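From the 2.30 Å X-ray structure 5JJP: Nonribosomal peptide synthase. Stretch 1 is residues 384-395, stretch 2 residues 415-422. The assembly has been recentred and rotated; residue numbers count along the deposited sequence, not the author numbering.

Stretch 1, residues 384-395: YLRSPALFSGYW
Stretch 2 (415-422) GQVVFRTG

Two short antiparallel strands may share only a couple of direct hydrogen bonds while side chains on both faces of the sheet add to the contact. The pairing of residues 384-386 with 417-421 in this nonribosomal peptide synthase is a compact example. The strand axes approach to 4.5 Å with their N-to-C directions 145° apart, and the two stretches together bury 610 Å².

Stretch 2 enters through Gly415, whose backbone (phi/psi 89/-11) would jam a side chain against the preceding carbonyl oxygen. Gln416 (-67/143) follows, extended with chi1 and chi2 both t and its CA-to-CB bond directed toward stretch 1. Its NE2 lies 3.3 Å from Arg386 NH1, near the guanidinium plane; as both atoms are donors, this is proximity without a hydrogen bond. Arg386 reaches this position with chi angles t, t, m and -88°, and its NH1 finds a partner elsewhere in the structure.

The strand proper begins at Val417 (-114/161, chi1 m), whose CA-to-CB bond points away from stretch 1. Here a water extends the pairing beyond the direct bonds: it donates to Val417 O at 2.7 Å and accepts from Ser387 N at 3.1 Å. Beyond Arg386, stretch 1 leaves the strand in a type I turn from Ser387 to Leu390, in which Ala389 N donates to Ser387 OG at 2.9 Å.

Val418 (-138/161) has chi1 at 125°, between the usual wells, and its CA lies 4.9 Å from that of Arg386. Its two methyls serve different neighbours: CG1 approaches Tyr384 CD2 at 3.6 Å, while CG2 packs 3.7 Å from Arg386 CB and also sits over one face of the guanidinium.

Phe419 (-110/117) is the centre of the register. Opposite Leu385, with CA atoms 5.0 Å apart, it forms the hydrogen-bonded pair: Leu385 N donates to Phe419 O at 2.8 Å and Phe419 N to Leu385 O at 2.9 Å, both nearly linear. The same Phe419 O receives a CA-H contact from Tyr384 CA at 3.2 Å. With chi1 t and chi2 49°, the Phe419 ring shares a face of the sheet with Leu385 (t, p), whose CD2 lies at the ring edge, 4.3 Å from Phe419 CD2. Leu390 (m, t), returning from the turn, brings CD2 to 3.4 Å from Phe419 CB. Phe391, with chi1 p, directs its edge toward the Phe419 ring face in an offset pair, centroids 5.5 Å apart and planes at 73°.

At Arg420 (-79/111; m, t, p, -178°) the alternation turns to the other face, shared with Tyr384 in a non-hydrogen-bonded pair, CA atoms 4.7 Å apart. Arg420 CG stands 3.8 Å above the centroid of the Tyr384 ring (chi1 m, chi2 34°), only 18° off its normal, so the aliphatic stem makes a CH-pi contact. Thr421 (-74/-23, chi1 p) adds CG2 at 4.3 Å from Leu385 CB, and the chain turns a corner at Gly422 with positive phi (75/7).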

# COMPACT_ATOMS: atom_id res chain seq x y z
N TYR A 384 12.48 14.06 -9.90
CA TYR A 384 12.28 14.61 -8.56
C TYR A 384 10.76 14.73 -8.30
O TYR A 384 10.04 15.30 -9.10
CB TYR A 384 12.87 15.99 -8.39
CG TYR A 384 14.39 16.06 -8.32
CD1 TYR A 384 15.21 15.18 -9.05
CD2 TYR A 384 15.01 17.07 -7.59
CE1 TYR A 384 16.61 15.30 -9.01
CE2 TYR A 384 16.39 17.20 -7.54
CZ TYR A 384 17.19 16.33 -8.26
OH TYR A 384 18.55 16.43 -8.20
N LEU A 385 10.30 14.14 -7.17
CA LEU A 385 8.87 14.12 -6.81
C LEU A 385 8.58 15.10 -5.67
O LEU A 385 9.17 15.04 -4.60
CB LEU A 385 8.47 12.72 -6.45
CG LEU A 385 7.05 12.48 -5.97
CD1 LEU A 385 5.99 12.65 -7.04
CD2 LEU A 385 7.01 11.07 -5.44
N ARG A 386 7.69 16.03 -5.96
CA ARG A 386 7.20 16.98 -5.03
C ARG A 386 5.80 16.47 -4.62
O ARG A 386 4.89 16.41 -5.44
CB ARG A 386 7.09 18.34 -5.71
CG ARG A 386 6.61 19.47 -4.84
CD ARG A 386 6.39 20.74 -5.65
NE ARG A 386 7.59 21.10 -6.42
CZ ARG A 386 8.57 21.87 -5.94
NH1 ARG A 386 8.54 22.36 -4.71
NH2 ARG A 386 9.58 22.16 -6.72
N SER A 387 5.61 16.13 -3.35
CA SER A 387 4.37 15.55 -2.93
C SER A 387 4.19 15.54 -1.42
O SER A 387 5.12 15.20 -0.69
CB SER A 387 4.34 14.09 -3.42
OG SER A 387 3.25 13.35 -2.86
N PRO A 388 2.94 15.71 -0.97
CA PRO A 388 2.64 15.50 0.43
C PRO A 388 2.71 14.04 0.91
O PRO A 388 2.69 13.78 2.11
CB PRO A 388 1.20 16.04 0.54
CG PRO A 388 0.58 15.80 -0.80
CD PRO A 388 1.71 16.00 -1.75
N ALA A 389 2.79 13.10 -0.01
CA ALA A 389 2.84 11.68 0.32
C ALA A 389 4.22 11.10 0.56
O ALA A 389 4.36 9.89 0.77
CB ALA A 389 2.12 10.91 -0.76
N LEU A 390 5.24 11.92 0.65
CA LEU A 390 6.59 11.41 0.87
C LEU A 390 6.81 10.83 2.26
O LEU A 390 6.27 11.32 3.28
CB LEU A 390 7.62 12.49 0.61
CG LEU A 390 7.63 13.01 -0.84
CD1 LEU A 390 8.48 14.23 -1.00
CD2 LEU A 390 8.09 11.93 -1.80
N PHE A 391 7.60 9.74 2.26
CA PHE A 391 8.17 9.14 3.46
C PHE A 391 8.90 10.19 4.30
O PHE A 391 9.21 11.29 3.80
CB PHE A 391 9.07 7.95 3.12
CG PHE A 391 10.43 8.32 2.61
CD1 PHE A 391 10.59 9.16 1.49
CD2 PHE A 391 11.57 7.83 3.23
CE1 PHE A 391 11.87 9.47 1.01
CE2 PHE A 391 12.83 8.15 2.75
CZ PHE A 391 12.97 8.99 1.67
N SER A 392 9.06 9.91 5.59
CA SER A 392 9.69 10.87 6.50
C SER A 392 11.20 10.73 6.55
O SER A 392 11.89 11.64 7.00
CB SER A 392 9.17 10.68 7.92
OG SER A 392 7.77 10.90 7.90
N GLY A 393 11.69 9.56 6.14
CA GLY A 393 13.11 9.30 6.11
C GLY A 393 13.37 7.84 6.13
O GLY A 393 12.44 7.03 6.26
N TYR A 394 14.64 7.48 6.06
CA TYR A 394 15.04 6.11 6.21
C TYR A 394 15.43 5.88 7.66
O TYR A 394 16.14 6.69 8.26
CB TYR A 394 16.23 5.82 5.32
CG TYR A 394 15.95 5.92 3.85
CD1 TYR A 394 15.12 4.98 3.22
CD2 TYR A 394 16.51 6.93 3.06
CE1 TYR A 394 14.86 5.03 1.86
CE2 TYR A 394 16.23 7.02 1.71
CZ TYR A 394 15.39 6.07 1.11
OH TYR A 394 15.10 6.10 -0.25
N TRP A 395 14.92 4.82 8.26
CA TRP A 395 14.99 4.63 9.72
C TRP A 395 16.44 4.59 10.21
O TRP A 395 17.26 3.88 9.66
CB TRP A 395 14.29 3.34 10.09
CG TRP A 395 14.36 3.05 11.51
CD1 TRP A 395 15.33 2.27 12.13
CD2 TRP A 395 13.53 3.53 12.53
NE1 TRP A 395 15.11 2.25 13.48
CE2 TRP A 395 14.00 3.01 13.74
CE3 TRP A 395 12.40 4.33 12.54
CZ2 TRP A 395 13.39 3.25 14.94
CZ3 TRP A 395 11.80 4.60 13.73
CH2 TRP A 395 12.27 4.05 14.91
N GLY A 415 12.24 25.92 2.75
CA GLY A 415 12.20 24.77 3.65
C GLY A 415 11.49 23.56 3.04
O GLY A 415 11.53 22.46 3.59
N GLN A 416 10.82 23.73 1.92
CA GLN A 416 10.15 22.59 1.30
C GLN A 416 11.20 21.62 0.82
O GLN A 416 12.23 22.05 0.29
CB GLN A 416 9.27 23.02 0.13
CG GLN A 416 8.51 21.85 -0.48
CD GLN A 416 7.46 22.25 -1.53
OE1 GLN A 416 6.74 21.37 -2.02
NE2 GLN A 416 7.38 23.55 -1.90
N VAL A 417 10.92 20.31 0.96
CA VAL A 417 11.77 19.27 0.40
C VAL A 417 11.09 18.49 -0.71
O VAL A 417 9.88 18.48 -0.85
CB VAL A 417 12.26 18.25 1.45
CG1 VAL A 417 13.22 18.90 2.46
CG2 VAL A 417 11.09 17.56 2.13
N VAL A 418 11.92 17.83 -1.50
CA VAL A 418 11.49 17.11 -2.66
C VAL A 418 12.27 15.77 -2.65
O VAL A 418 13.30 15.68 -1.98
CB VAL A 418 11.77 18.05 -3.85
CG1 VAL A 418 12.64 17.44 -4.92
CG2 VAL A 418 10.48 18.66 -4.39
N PHE A 419 11.80 14.76 -3.38
CA PHE A 419 12.38 13.40 -3.34
C PHE A 419 13.10 13.07 -4.64
O PHE A 419 12.49 13.05 -5.72
CB PHE A 419 11.24 12.37 -3.10
CG PHE A 419 11.66 10.92 -3.22
CD1 PHE A 419 12.79 10.46 -2.55
CD2 PHE A 419 10.92 10.04 -3.98
CE1 PHE A 419 13.16 9.13 -2.65
CE2 PHE A 419 11.28 8.72 -4.10
CZ PHE A 419 12.40 8.25 -3.42
N ARG A 420 14.41 12.84 -4.55
CA ARG A 420 15.16 12.35 -5.69
C ARG A 420 14.89 10.87 -5.79
O ARG A 420 15.37 10.12 -4.95
CB ARG A 420 16.65 12.55 -5.53
CG ARG A 420 17.11 14.01 -5.47
CD ARG A 420 18.61 14.07 -5.39
NE ARG A 420 19.24 13.45 -6.57
CZ ARG A 420 20.55 13.32 -6.77
NH1 ARG A 420 21.42 13.78 -5.87
NH2 ARG A 420 21.00 12.71 -7.87
N THR A 421 14.16 10.48 -6.84
CA THR A 421 13.65 9.12 -6.98
C THR A 421 14.65 8.09 -7.34
O THR A 421 14.38 6.93 -7.19
CB THR A 421 12.60 9.02 -8.13
OG1 THR A 421 13.18 9.43 -9.37
CG2 THR A 421 11.41 9.93 -7.84
N GLY A 422 15.76 8.49 -7.92
CA GLY A 422 16.70 7.55 -8.53
C GLY A 422 16.20 7.00 -9.86
O GLY A 422 16.79 6.07 -10.39
O HOH W 1 7.27 17.87 -1.43